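Local coordinates for Alr3699 protein (Nostoc sp., PDB 4XSO) that is a GT-B-fold protein of the glycosyltransferase family 4 kind, with two Rossmann-like domains facing each other across a cleft, at residues V144-N148 with F165-R171; I178-I184 with R367-I373; M304-K308 with A360-S365. All blocks are in the same frame, centred on the assembly; numbering follows the deposited sequence.

Interaction 1 closes first along the chain and lies wholly in the N-terminal Rossmann-like domain, where helix 137-150 meets the turn after helix 159-167. Interaction 2 starts just beyond strand 175-177 of the same domain and reaches almost to the end of the chain, so that interaction 3, which joins the end of helix 298-305 to helix 350-368 in the C-terminal domain, is nested inside its loop. Interactions 2 and 3 share helix 350-368; their centres are 12 Å apart and they touch through Leu305 against Phe182 and Ile184. Interaction 1 stands apart, its centre 26 Å from that of interaction 2. The interdomain crossing thus runs on into the helix packing of the C-terminal domain; interaction 1 is internal.

Interaction 1: V144-N148 with F165-R171; sequences VNLAN and FIQAGGR
Asn148, near the end of helix 137-150, takes part in all three hydrogen bonds to the turn that follows helix 159-167. Its side-chain amide works at both ends. Asn148 ND2 donates to Gly169 O over 2.9 Å, with that oxygen close to the amide plane. Asn148 OD1 accepts from Arg171 N at 2.9 Å, the donor sitting well above the carbonyl plane. The third bond uses the backbone: Arg171 NH1 reaches Asn148 O at 2.6 Å, in both the guanidinium and the carbonyl plane, though bent at the hydrogen to 133°. A kink at chi3 (64°) brings the guanidinium round to that oxygen. On the way the Arg171 chain runs past the asparagine in the opposite direction, its CD 3.7 Å from Asn148 CB, and its NE forms a salt bridge with Glu173.

Van der Waals contacts accompany the polar set. Val144 splits its two methyls, CG1 resting on the Gly169-Gly170 peptide, 3.5 Å from Gly169 C, and CG2 3.8 Å from Ala168 CB. Ala147 CB comes to the edge of the Phe165 ring, 4.0 Å from CE1, and Gly170 CA covers part of one face of that ring.

Gly169, at positive phi, ends helix 159-167 in a Schellman motif. With Asn148 bonded to the backbone at both Gly169 and Arg171, the exit from this helix is fixed against its neighbour in the N-terminal Rossmann-like domain.

Interaction 2: I178-I184 with R367-I373; sequences IYNGFDI and RFDVVTI
Tyr179 and Phe368 meet because each turns its CG away from its own carbonyl carbon, at chi1 -71° and -51°. The edge of the phenylalanine then points at the face of the tyrosine in an offset edge-to-face pair, with centroids 5.5 Å apart and planes at 72°. Arg367 bends at chi3 to bring its guanidinium beside both: Phe368 CZ stands over the centre of one guanidinium face, and NH2 lies 3.5 Å from Tyr179 CE2. Glu320 ties the polar ends together, its carboxylate hydrogen-bonded to Tyr179 OH and its backbone oxygen to Arg367 NH1.

Next to the rings the backbones join in a single beta bridge, Phe182 opposite Asp369. Phe182 N donates to Phe368 O over 2.8 Å, and Val370 N returns a nearly straight bond to Phe182 O at 3.0 Å. Gly181 passes so close to the backbone of 367-373 that its CA makes a 3.2 Å CH...O contact with Phe368 O. This is the crossing characteristic of GT-B proteins, in which the C-terminal helix leaves its own domain and packs back on the N-terminal one; here helix 370-382 does so, and its residues Gln376, Ile377 and Thr380 touch Ile178.

Asp369 is the N-cap of that helix, its OD1 accepting from Val371 N at 3.0 Å. A water bridges the same oxygen to Ile184 N, while Ile184 CG2 rests 4.0 Å from Asp369 CA. At the opposite end of the contact, Ile373 lays CG2 against Tyr179 O, 3.4 Å away.

Interaction 3: M304-K308 with A360-S365; sequences MLCGK and AQAIAS
The side-chain amide of Gln361 is the one flat side-chain group of this contact, and Leu305 O lies almost exactly in its plane. Gln361 NE2 donates to Leu305 O over 2.7 Å along a practically straight line (177° at the hydrogen). Relative to the Leu305 carbonyl, the donor sits above the plane, 41° out of it. The carbonyl of Gln361 itself is gripped from both faces, by Ser365 N on one and on the other by Ser365 OG, 2.7 Å from Gln361 O. With CG of Gln361 placed opposite its backbone N (chi1 -167°), the extended chain carries the amide to the last carbonyl of helix 298-305, whose partial negative charge probably favours an N-H donor there.

Backbone approaches backbone too: Gln361 CA makes a CH...O contact of 3.1 Å with Met304 O, an oxygen that also accepts from Gly307 N.

Apolar groups fill the rest. Met304 CB sits 3.7 Å from Ala364 CB, and its chain bends at chi3 to bring CE within 3.9 Å of Ala360 CB. Leu305 CD2 meets the same methyl, Ala364 CB, from a different direction at 3.8 Å, and lies 3.7 Å from Ser365 OG; the same leucine also packs on Phe182, Ile184 and Tyr187 from the linking loop.

So close an approach is consistent with the small side chains of Ala360 and Ala364, whose CB atoms point toward 304-308. Helix 298-305 terminates here in a Schellman motif at Gly307, and the contact joins two helices of the C-terminal Rossmann-like domain of a GT-B fold.

Interaction 1: V144-N148 with F165-R171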
ATOM      1  N   VAL A 144       1.574 -14.469  -3.231  1.00 36.35           N
ATOM      2  CA  VAL A 144       2.831 -15.114  -3.500  1.00 37.35           C
ATOM      3  C   VAL A 144       3.963 -14.089  -3.734  1.00 37.27           C
ATOM      4  O   VAL A 144       5.099 -14.173  -3.194  1.00 36.53           O
ATOM      5  CB  VAL A 144       2.653 -16.041  -4.724  1.00 42.52           C
ATOM      6  CG1 VAL A 144       3.961 -16.378  -5.376  1.00 44.32           C
ATOM      7  CG2 VAL A 144       1.869 -17.303  -4.358  1.00 46.02           C
ATOM      8  N   ASN A 145       3.671 -13.129  -4.585  1.00 34.62           N
ATOM      9  CA  ASN A 145       4.688 -12.160  -4.950  1.00 38.64           C
ATOM     10  C   ASN A 145       5.152 -11.328  -3.728  1.00 34.71           C
ATOM     11  O   ASN A 145       6.329 -11.093  -3.529  1.00 31.02           O
ATOM     12  CB  ASN A 145       4.139 -11.257  -5.984  1.00 38.70           C
ATOM     13  CG  ASN A 145       5.079 -10.095  -6.288  1.00 53.19           C
ATOM     14  OD1 ASN A 145       4.646  -8.932  -6.383  1.00 52.62           O
ATOM     15  ND2 ASN A 145       6.372 -10.406  -6.453  1.00 58.09           N
ATOM     16  N   LEU A 146       4.213 -10.859  -2.942  1.00 29.80           N
ATOM     17  CA  LEU A 146       4.566 -10.060  -1.796  1.00 33.11           C
ATOM     18  C   LEU A 146       5.363 -10.921  -0.792  1.00 32.72           C
ATOM     19  O   LEU A 146       6.352 -10.495  -0.211  1.00 31.51           O
ATOM     20  CB  LEU A 146       3.316  -9.482  -1.147  1.00 33.98           C
ATOM     21  CG  LEU A 146       2.674  -8.379  -2.059  1.00 37.27           C
ATOM     22  CD1 LEU A 146       1.463  -7.747  -1.414  1.00 36.26           C
ATOM     23  CD2 LEU A 146       3.682  -7.280  -2.273  1.00 41.11           C
ATOM     24  N   ALA A 147       4.916 -12.134  -0.596  1.00 32.24           N
ATOM     25  CA  ALA A 147       5.630 -13.028   0.351  1.00 32.38           C
ATOM     26  C   ALA A 147       7.058 -13.222  -0.113  1.00 27.52           C
ATOM     27  O   ALA A 147       8.043 -13.021   0.659  1.00 32.30           O
ATOM     28  CB  ALA A 147       4.820 -14.342   0.477  1.00 30.76           C
ATOM     29  N   ASN A 148       7.215 -13.533  -1.409  1.00 32.06           N
ATOM     30  CA  ASN A 148       8.506 -13.814  -1.961  1.00 31.52           C
ATOM     31  C   ASN A 148       9.421 -12.629  -1.842  1.00 31.79           C
ATOM     32  O   ASN A 148      10.620 -12.759  -1.594  1.00 29.81           O
ATOM     33  CB  ASN A 148       8.427 -14.211  -3.473  1.00 31.76           C
ATOM     34  CG  ASN A 148       7.816 -15.564  -3.669  1.00 34.97           C
ATOM     35  OD1 ASN A 148       7.647 -16.298  -2.702  1.00 35.52           O
ATOM     36  ND2 ASN A 148       7.505 -15.924  -4.915  1.00 31.42           N
ATOM     37  N   PHE A 165       1.837 -23.476  -1.699  1.00 27.90           N
ATOM     38  CA  PHE A 165       2.467 -22.185  -1.812  1.00 29.68           C
ATOM     39  C   PHE A 165       3.559 -22.187  -2.835  1.00 29.60           C
ATOM     40  O   PHE A 165       3.711 -21.248  -3.624  1.00 34.94           O
ATOM     41  CB  PHE A 165       3.073 -21.820  -0.440  1.00 28.29           C
ATOM     42  CG  PHE A 165       3.974 -20.634  -0.478  1.00 31.13           C
ATOM     43  CD1 PHE A 165       3.439 -19.323  -0.561  1.00 35.92           C
ATOM     44  CD2 PHE A 165       5.350 -20.778  -0.344  1.00 27.73           C
ATOM     45  CE1 PHE A 165       4.303 -18.223  -0.491  1.00 32.14           C
ATOM     46  CE2 PHE A 165       6.204 -19.671  -0.293  1.00 29.62           C
ATOM     47  CZ  PHE A 165       5.694 -18.409  -0.376  1.00 30.31           C
ATOM     48  N   ILE A 166       4.341 -23.263  -2.818  1.00 31.43           N
ATOM     49  CA  ILE A 166       5.383 -23.460  -3.791  1.00 31.53           C
ATOM     50  C   ILE A 166       4.831 -23.619  -5.239  1.00 36.44           C
ATOM     51  O   ILE A 166       5.394 -23.063  -6.171  1.00 34.35           O
ATOM     52  CB  ILE A 166       6.198 -24.698  -3.408  1.00 33.72           C
ATOM     53  CG1 ILE A 166       7.059 -24.401  -2.182  1.00 33.50           C
ATOM     54  CG2 ILE A 166       7.039 -25.207  -4.598  1.00 33.79           C
ATOM     55  CD1 ILE A 166       7.816 -25.675  -1.681  1.00 36.06           C
ATOM     56  N   GLN A 167       3.773 -24.401  -5.413  1.00 34.60           N
ATOM     57  CA  GLN A 167       3.200 -24.666  -6.749  1.00 35.36           C
ATOM     58  C   GLN A 167       2.585 -23.432  -7.360  1.00 38.78           C
ATOM     59  O   GLN A 167       2.444 -23.342  -8.548  1.00 41.83           O
ATOM     60  CB  GLN A 167       2.099 -25.732  -6.627  1.00 38.71           C
ATOM     61  CG  GLN A 167       2.686 -27.123  -6.425  1.00 42.05           C
ATOM     62  CD  GLN A 167       1.689 -28.188  -6.008  1.00 48.25           C
ATOM     63  OE1 GLN A 167       0.600 -27.924  -5.484  1.00 53.69           O
ATOM     64  NE2 GLN A 167       2.096 -29.427  -6.194  1.00 56.79           N
ATOM     65  N   ALA A 168       2.173 -22.492  -6.510  1.00 40.35           N
ATOM     66  CA  ALA A 168       1.658 -21.211  -6.900  1.00 35.66           C
ATOM     67  C   ALA A 168       2.761 -20.208  -7.184  1.00 37.14           C
ATOM     68  O   ALA A 168       2.461 -19.101  -7.502  1.00 34.05           O
ATOM     69  CB  ALA A 168       0.771 -20.654  -5.810  1.00 38.80           C
ATOM     70  N   GLY A 169       4.024 -20.601  -7.137  1.00 37.27           N
ATOM     71  CA  GLY A 169       5.129 -19.709  -7.422  1.00 35.67           C
ATOM     72  C   GLY A 169       5.856 -19.204  -6.148  1.00 40.56           C
ATOM     73  O   GLY A 169       6.813 -18.444  -6.256  1.00 30.97           O
ATOM     74  N   GLY A 170       5.451 -19.630  -4.949  1.00 33.18           N
ATOM     75  CA  GLY A 170       6.186 -19.224  -3.748  1.00 32.72           C
ATOM     76  C   GLY A 170       7.574 -19.817  -3.691  1.00 32.78           C
ATOM     77  O   GLY A 170       7.830 -20.946  -4.139  1.00 29.39           O
ATOM     78  N   ARG A 171       8.457 -19.065  -3.094  1.00 33.74           N
ATOM     79  CA  ARG A 171       9.852 -19.480  -2.945  1.00 35.25           C
ATOM     80  C   ARG A 171       9.983 -20.536  -1.844  1.00 36.24           C
ATOM     81  O   ARG A 171       9.876 -20.229  -0.655  1.00 29.83           O
ATOM     82  CB  ARG A 171      10.676 -18.257  -2.603  1.00 34.07           C
ATOM     83  CG  ARG A 171      10.997 -17.379  -3.810  1.00 35.07           C
ATOM     84  CD  ARG A 171      11.599 -16.062  -3.359  1.00 34.13           C
ATOM     85  NE  ARG A 171      12.855 -16.248  -2.717  1.00 41.44           N
ATOM     86  CZ  ARG A 171      13.363 -15.440  -1.786  1.00 51.81           C
ATOM     87  NH1 ARG A 171      12.693 -14.370  -1.386  1.00 50.61           N
ATOM     88  NH2 ARG A 171      14.546 -15.722  -1.237  1.00 54.01           N
TER

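Interaction 2: I178-I184 with R367-I373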
ATOM      1  N   ILE A 178       5.473 -25.647  10.489  1.00 25.32           N
ATOM      2  CA  ILE A 178       5.310 -25.734  11.964  1.00 25.52           C
ATOM      3  C   ILE A 178       3.835 -26.011  12.160  1.00 26.32           C
ATOM      4  O   ILE A 178       2.987 -25.251  11.744  1.00 27.76           O
ATOM      5  CB  ILE A 178       5.699 -24.469  12.718  1.00 31.31           C
ATOM      6  CG1 ILE A 178       7.154 -24.124  12.502  1.00 32.40           C
ATOM      7  CG2 ILE A 178       5.468 -24.637  14.234  1.00 30.01           C
ATOM      8  CD1 ILE A 178       7.557 -22.875  13.231  1.00 34.47           C
ATOM      9  N   TYR A 179       3.535 -27.150  12.804  1.00 29.20           N
ATOM     10  CA  TYR A 179       2.166 -27.645  12.950  1.00 29.14           C
ATOM     11  C   TYR A 179       1.502 -26.802  14.072  1.00 29.37           C
ATOM     12  O   TYR A 179       2.178 -26.159  14.832  1.00 33.91           O
ATOM     13  CB  TYR A 179       2.259 -29.137  13.299  1.00 29.33           C
ATOM     14  CG  TYR A 179       2.715 -30.041  12.149  1.00 32.63           C
ATOM     15  CD1 TYR A 179       2.010 -30.036  10.938  1.00 32.42           C
ATOM     16  CD2 TYR A 179       3.743 -30.983  12.289  1.00 36.39           C
ATOM     17  CE1 TYR A 179       2.362 -30.863   9.866  1.00 38.69           C
ATOM     18  CE2 TYR A 179       4.093 -31.841  11.181  1.00 39.57           C
ATOM     19  CZ  TYR A 179       3.388 -31.774   9.981  1.00 40.56           C
ATOM     20  OH  TYR A 179       3.662 -32.589   8.804  1.00 50.25           O
ATOM     21  N   ASN A 180       0.168 -26.813  14.139  1.00 29.10           N
ATOM     22  CA  ASN A 180      -0.621 -26.281  15.240  1.00 30.16           C
ATOM     23  C   ASN A 180      -0.261 -27.034  16.547  1.00 29.91           C
ATOM     24  O   ASN A 180       0.069 -28.245  16.564  1.00 28.78           O
ATOM     25  CB  ASN A 180      -2.114 -26.452  14.947  1.00 28.65           C
ATOM     26  CG  ASN A 180      -2.668 -25.510  13.877  1.00 30.88           C
ATOM     27  OD1 ASN A 180      -1.965 -24.995  12.996  1.00 36.64           O
ATOM     28  ND2 ASN A 180      -3.960 -25.378  13.884  1.00 36.29           N
ATOM     29  N   GLY A 181      -0.267 -26.315  17.644  1.00 32.78           N
ATOM     30  CA  GLY A 181       0.052 -26.943  18.949  1.00 34.33           C
ATOM     31  C   GLY A 181      -1.211 -26.983  19.805  1.00 33.87           C
ATOM     32  O   GLY A 181      -2.097 -26.191  19.586  1.00 31.02           O
ATOM     33  N   PHE A 182      -1.230 -27.892  20.767  1.00 33.32           N
ATOM     34  CA  PHE A 182      -2.347 -28.154  21.669  1.00 31.99           C
ATOM     35  C   PHE A 182      -1.854 -28.426  23.096  1.00 30.29           C
ATOM     36  O   PHE A 182      -0.857 -29.096  23.279  1.00 27.99           O
ATOM     37  CB  PHE A 182      -3.107 -29.398  21.168  1.00 31.05           C
ATOM     38  CG  PHE A 182      -3.634 -29.230  19.783  1.00 31.79           C
ATOM     39  CD1 PHE A 182      -2.808 -29.455  18.691  1.00 29.57           C
ATOM     40  CD2 PHE A 182      -4.969 -28.824  19.569  1.00 31.53           C
ATOM     41  CE1 PHE A 182      -3.264 -29.215  17.386  1.00 35.31           C
ATOM     42  CE2 PHE A 182      -5.427 -28.671  18.292  1.00 33.98           C
ATOM     43  CZ  PHE A 182      -4.566 -28.878  17.192  1.00 33.48           C
ATOM     44  N   ASP A 183      -2.604 -27.982  24.099  1.00 29.47           N
ATOM     45  CA  ASP A 183      -2.304 -28.353  25.477  1.00 31.63           C
ATOM     46  C   ASP A 183      -2.769 -29.763  25.676  1.00 27.71           C
ATOM     47  O   ASP A 183      -3.968 -29.985  25.729  1.00 30.50           O
ATOM     48  CB  ASP A 183      -3.034 -27.468  26.421  1.00 36.37           C
ATOM     49  CG  ASP A 183      -2.688 -27.778  27.885  1.00 37.22           C
ATOM     50  OD1 ASP A 183      -2.150 -28.836  28.259  1.00 36.64           O
ATOM     51  OD2 ASP A 183      -2.899 -26.870  28.651  1.00 48.59           O
ATOM     52  N   ILE A 184      -1.857 -30.699  25.802  1.00 27.40           N
ATOM     53  CA  ILE A 184      -2.251 -32.121  25.615  1.00 33.12           C
ATOM     54  C   ILE A 184      -3.114 -32.663  26.745  1.00 32.44           C
ATOM     55  O   ILE A 184      -3.967 -33.489  26.511  1.00 32.38           O
ATOM     56  CB  ILE A 184      -1.104 -33.065  25.276  1.00 37.24           C
ATOM     57  CG1 ILE A 184      -0.204 -33.340  26.496  1.00 40.48           C
ATOM     58  CG2 ILE A 184      -0.302 -32.532  24.091  1.00 34.52           C
ATOM     59  CD1 ILE A 184       1.038 -34.151  26.194  1.00 41.26           C
ATOM     60  N   ARG A 367       4.135 -34.980  18.564  1.00 29.95           N
ATOM     61  CA  ARG A 367       4.216 -34.018  17.437  1.00 28.15           C
ATOM     62  C   ARG A 367       3.539 -32.679  17.603  1.00 28.73           C
ATOM     63  O   ARG A 367       3.929 -31.738  16.992  1.00 29.93           O
ATOM     64  CB  ARG A 367       3.568 -34.727  16.206  1.00 28.38           C
ATOM     65  CG  ARG A 367       4.245 -36.060  15.863  1.00 30.62           C
ATOM     66  CD  ARG A 367       3.565 -36.780  14.652  1.00 38.23           C
ATOM     67  NE  ARG A 367       3.727 -35.957  13.452  1.00 35.38           N
ATOM     68  CZ  ARG A 367       3.036 -36.083  12.316  1.00 37.74           C
ATOM     69  NH1 ARG A 367       2.114 -37.009  12.157  1.00 36.90           N
ATOM     70  NH2 ARG A 367       3.280 -35.235  11.322  1.00 36.90           N
ATOM     71  N   PHE A 368       2.441 -32.598  18.371  1.00 27.87           N
ATOM     72  CA  PHE A 368       1.580 -31.436  18.381  1.00 27.80           C
ATOM     73  C   PHE A 368       1.446 -30.774  19.777  1.00 28.29           C
ATOM     74  O   PHE A 368       0.579 -29.927  20.001  1.00 30.21           O
ATOM     75  CB  PHE A 368       0.228 -31.826  17.846  1.00 27.28           C
ATOM     76  CG  PHE A 368       0.319 -32.544  16.541  1.00 25.81           C
ATOM     77  CD1 PHE A 368       0.847 -31.912  15.432  1.00 26.10           C
ATOM     78  CD2 PHE A 368      -0.058 -33.863  16.440  1.00 29.34           C
ATOM     79  CE1 PHE A 368       0.922 -32.614  14.211  1.00 32.85           C
ATOM     80  CE2 PHE A 368       0.050 -34.584  15.227  1.00 29.07           C
ATOM     81  CZ  PHE A 368       0.516 -33.971  14.136  1.00 28.66           C
ATOM     82  N   ASP A 369       2.338 -31.146  20.688  1.00 30.23           N
ATOM     83  CA  ASP A 369       2.379 -30.495  22.017  1.00 28.32           C
ATOM     84  C   ASP A 369       2.697 -29.011  21.842  1.00 26.97           C
ATOM     85  O   ASP A 369       3.692 -28.653  21.231  1.00 26.07           O
ATOM     86  CB  ASP A 369       3.381 -31.222  22.889  1.00 27.40           C
ATOM     87  CG  ASP A 369       3.393 -30.732  24.341  1.00 30.49           C
ATOM     88  OD1 ASP A 369       2.842 -29.667  24.654  1.00 34.22           O
ATOM     89  OD2 ASP A 369       3.976 -31.487  25.162  1.00 37.30           O
ATOM     90  N   VAL A 370       1.797 -28.170  22.309  1.00 28.91           N
ATOM     91  CA  VAL A 370       1.991 -26.732  22.258  1.00 31.19           C
ATOM     92  C   VAL A 370       3.309 -26.263  22.853  1.00 32.58           C
ATOM     93  O   VAL A 370       3.834 -25.274  22.354  1.00 28.74           O
ATOM     94  CB  VAL A 370       0.808 -25.944  22.863  1.00 32.53           C
ATOM     95  CG1 VAL A 370       0.809 -25.995  24.400  1.00 32.56           C
ATOM     96  CG2 VAL A 370       0.814 -24.505  22.336  1.00 36.20           C
ATOM     97  N   VAL A 371       3.887 -27.007  23.814  1.00 31.60           N
ATOM     98  CA  VAL A 371       5.200 -26.649  24.369  1.00 33.64           C
ATOM     99  C   VAL A 371       6.277 -26.789  23.344  1.00 31.54           C
ATOM    100  O   VAL A 371       7.063 -25.864  23.112  1.00 28.93           O
ATOM    101  CB  VAL A 371       5.576 -27.450  25.660  1.00 35.92           C
ATOM    102  CG1 VAL A 371       6.967 -27.068  26.156  1.00 39.61           C
ATOM    103  CG2 VAL A 371       4.541 -27.198  26.736  1.00 38.82           C
ATOM    104  N   THR A 372       6.225 -27.866  22.604  1.00 31.00           N
ATOM    105  CA  THR A 372       7.181 -28.088  21.566  1.00 32.21           C
ATOM    106  C   THR A 372       6.986 -27.125  20.402  1.00 31.89           C
ATOM    107  O   THR A 372       7.986 -26.537  19.902  1.00 30.55           O
ATOM    108  CB  THR A 372       7.048 -29.532  21.053  1.00 40.60           C
ATOM    109  OG1 THR A 372       7.086 -30.404  22.188  1.00 33.91           O
ATOM    110  CG2 THR A 372       8.109 -29.877  19.996  1.00 39.83           C
ATOM    111  N   ILE A 373       5.726 -26.948  19.990  1.00 30.42           N
ATOM    112  CA  ILE A 373       5.417 -26.031  18.885  1.00 30.71           C
ATOM    113  C   ILE A 373       5.873 -24.641  19.259  1.00 30.77           C
ATOM    114  O   ILE A 373       6.458 -23.967  18.432  1.00 28.40           O
ATOM    115  CB  ILE A 373       3.921 -26.052  18.538  1.00 28.01           C
ATOM    116  CG1 ILE A 373       3.546 -27.423  17.991  1.00 28.47           C
ATOM    117  CG2 ILE A 373       3.450 -24.913  17.674  1.00 26.99           C
ATOM    118  CD1 ILE A 373       4.465 -27.996  16.977  1.00 27.91           C
TER
HETATM  119  O   HOH W   1       0.828 -29.588  26.389  1.00 39.20           O

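Interaction 3: M304-K308 with A360-S365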
ATOM      1  N   MET A 304      -7.046 -37.630  18.388  1.00 29.69           N
ATOM      2  CA  MET A 304      -5.862 -38.444  18.650  1.00 30.65           C
ATOM      3  C   MET A 304      -5.394 -38.173  20.098  1.00 29.06           C
ATOM      4  O   MET A 304      -5.121 -39.087  20.865  1.00 33.31           O
ATOM      5  CB  MET A 304      -4.769 -38.111  17.628  1.00 33.88           C
ATOM      6  CG  MET A 304      -5.083 -38.538  16.186  1.00 31.13           C
ATOM      7  SD  MET A 304      -3.810 -38.064  14.953  1.00 25.41           S
ATOM      8  CE  MET A 304      -3.078 -39.610  14.991  1.00 36.37           C
ATOM      9  N   LEU A 305      -5.323 -36.920  20.476  1.00 28.51           N
ATOM     10  CA  LEU A 305      -4.896 -36.559  21.837  1.00 29.49           C
ATOM     11  C   LEU A 305      -5.885 -37.059  22.829  1.00 31.41           C
ATOM     12  O   LEU A 305      -5.525 -37.260  24.011  1.00 29.70           O
ATOM     13  CB  LEU A 305      -4.770 -35.036  21.945  1.00 28.32           C
ATOM     14  CG  LEU A 305      -3.576 -34.430  21.248  1.00 28.10           C
ATOM     15  CD1 LEU A 305      -3.747 -32.926  21.160  1.00 30.97           C
ATOM     16  CD2 LEU A 305      -2.321 -34.778  21.975  1.00 31.73           C
ATOM     17  N   CYS A 306      -7.155 -37.250  22.412  1.00 31.14           N
ATOM     18  CA  CYS A 306      -8.128 -37.801  23.351  1.00 29.92           C
ATOM     19  C   CYS A 306      -7.955 -39.300  23.412  1.00 34.81           C
ATOM     20  O   CYS A 306      -8.711 -39.998  24.068  1.00 35.18           O
ATOM     21  CB  CYS A 306      -9.579 -37.499  22.994  1.00 32.10           C
ATOM     22  SG  CYS A 306     -10.089 -35.804  23.054  1.00 33.30           S
ATOM     23  N   GLY A 307      -6.992 -39.835  22.688  1.00 29.55           N
ATOM     24  CA  GLY A 307      -6.864 -41.259  22.707  1.00 33.35           C
ATOM     25  C   GLY A 307      -7.995 -41.984  22.006  1.00 32.17           C
ATOM     26  O   GLY A 307      -8.339 -43.037  22.430  1.00 31.55           O
ATOM     27  N   LYS A 308      -8.538 -41.456  20.932  1.00 29.54           N
ATOM     28  CA  LYS A 308      -9.663 -42.103  20.236  1.00 28.82           C
ATOM     29  C   LYS A 308      -9.282 -42.603  18.854  1.00 28.63           C
ATOM     30  O   LYS A 308      -8.408 -42.052  18.189  1.00 30.46           O
ATOM     31  CB  LYS A 308     -10.812 -41.108  20.084  1.00 31.03           C
ATOM     32  CG  LYS A 308     -11.482 -40.782  21.422  1.00 38.35           C
ATOM     33  CD  LYS A 308     -11.966 -42.134  21.957  1.00 37.38           C
ATOM     34  CE  LYS A 308     -12.952 -42.070  23.038  1.00 48.05           C
ATOM     35  NZ  LYS A 308     -13.223 -43.456  23.431  1.00 45.37           N
ATOM     36  N   ALA A 360      -2.249 -43.420  18.725  1.00 30.78           N
ATOM     37  CA  ALA A 360      -2.603 -42.061  18.371  1.00 33.60           C
ATOM     38  C   ALA A 360      -2.316 -41.021  19.465  1.00 30.45           C
ATOM     39  O   ALA A 360      -1.716 -39.979  19.209  1.00 31.40           O
ATOM     40  CB  ALA A 360      -4.072 -42.016  17.943  1.00 36.33           C
ATOM     41  N   GLN A 361      -2.719 -41.300  20.694  1.00 32.08           N
ATOM     42  CA  GLN A 361      -2.434 -40.390  21.797  1.00 28.73           C
ATOM     43  C   GLN A 361      -0.946 -40.164  21.915  1.00 28.47           C
ATOM     44  O   GLN A 361      -0.532 -39.027  22.105  1.00 28.69           O
ATOM     45  CB  GLN A 361      -3.048 -40.879  23.130  1.00 30.59           C
ATOM     46  CG  GLN A 361      -3.020 -39.799  24.188  1.00 35.19           C
ATOM     47  CD  GLN A 361      -3.888 -40.156  25.403  1.00 44.81           C
ATOM     48  OE1 GLN A 361      -3.592 -41.097  26.096  1.00 47.11           O
ATOM     49  NE2 GLN A 361      -5.021 -39.434  25.603  1.00 45.21           N
ATOM     50  N   ALA A 362      -0.162 -41.246  21.821  1.00 31.75           N
ATOM     51  CA  ALA A 362       1.308 -41.191  22.011  1.00 34.45           C
ATOM     52  C   ALA A 362       1.939 -40.354  20.907  1.00 35.85           C
ATOM     53  O   ALA A 362       2.755 -39.498  21.211  1.00 29.86           O
ATOM     54  CB  ALA A 362       1.939 -42.588  21.987  1.00 35.80           C
ATOM     55  N   ILE A 363       1.607 -40.640  19.623  1.00 29.97           N
ATOM     56  CA  ILE A 363       2.215 -39.923  18.564  1.00 28.15           C
ATOM     57  C   ILE A 363       1.764 -38.448  18.543  1.00 30.61           C
ATOM     58  O   ILE A 363       2.584 -37.558  18.296  1.00 30.41           O
ATOM     59  CB  ILE A 363       2.066 -40.661  17.177  1.00 36.43           C
ATOM     60  CG1 ILE A 363       2.838 -39.912  16.069  1.00 39.36           C
ATOM     61  CG2 ILE A 363       0.646 -40.780  16.710  1.00 38.94           C
ATOM     62  CD1 ILE A 363       4.326 -40.017  16.268  1.00 44.21           C
ATOM     63  N   ALA A 364       0.494 -38.158  18.805  1.00 29.91           N
ATOM     64  CA  ALA A 364       0.027 -36.772  18.719  1.00 32.44           C
ATOM     65  C   ALA A 364       0.646 -35.926  19.885  1.00 32.67           C
ATOM     66  O   ALA A 364       0.920 -34.710  19.769  1.00 28.54           O
ATOM     67  CB  ALA A 364      -1.501 -36.744  18.783  1.00 32.14           C
ATOM     68  N   SER A 365       0.821 -36.571  21.029  1.00 31.13           N
ATOM     69  CA  SER A 365       1.421 -35.884  22.171  1.00 32.82           C
ATOM     70  C   SER A 365       2.863 -35.469  21.807  1.00 30.09           C
ATOM     71  O   SER A 365       3.344 -34.415  22.202  1.00 35.83           O
ATOM     72  CB  SER A 365       1.401 -36.823  23.403  1.00 32.80           C
ATOM     73  OG  SER A 365       0.042 -37.010  23.775  1.00 34.86           O
TER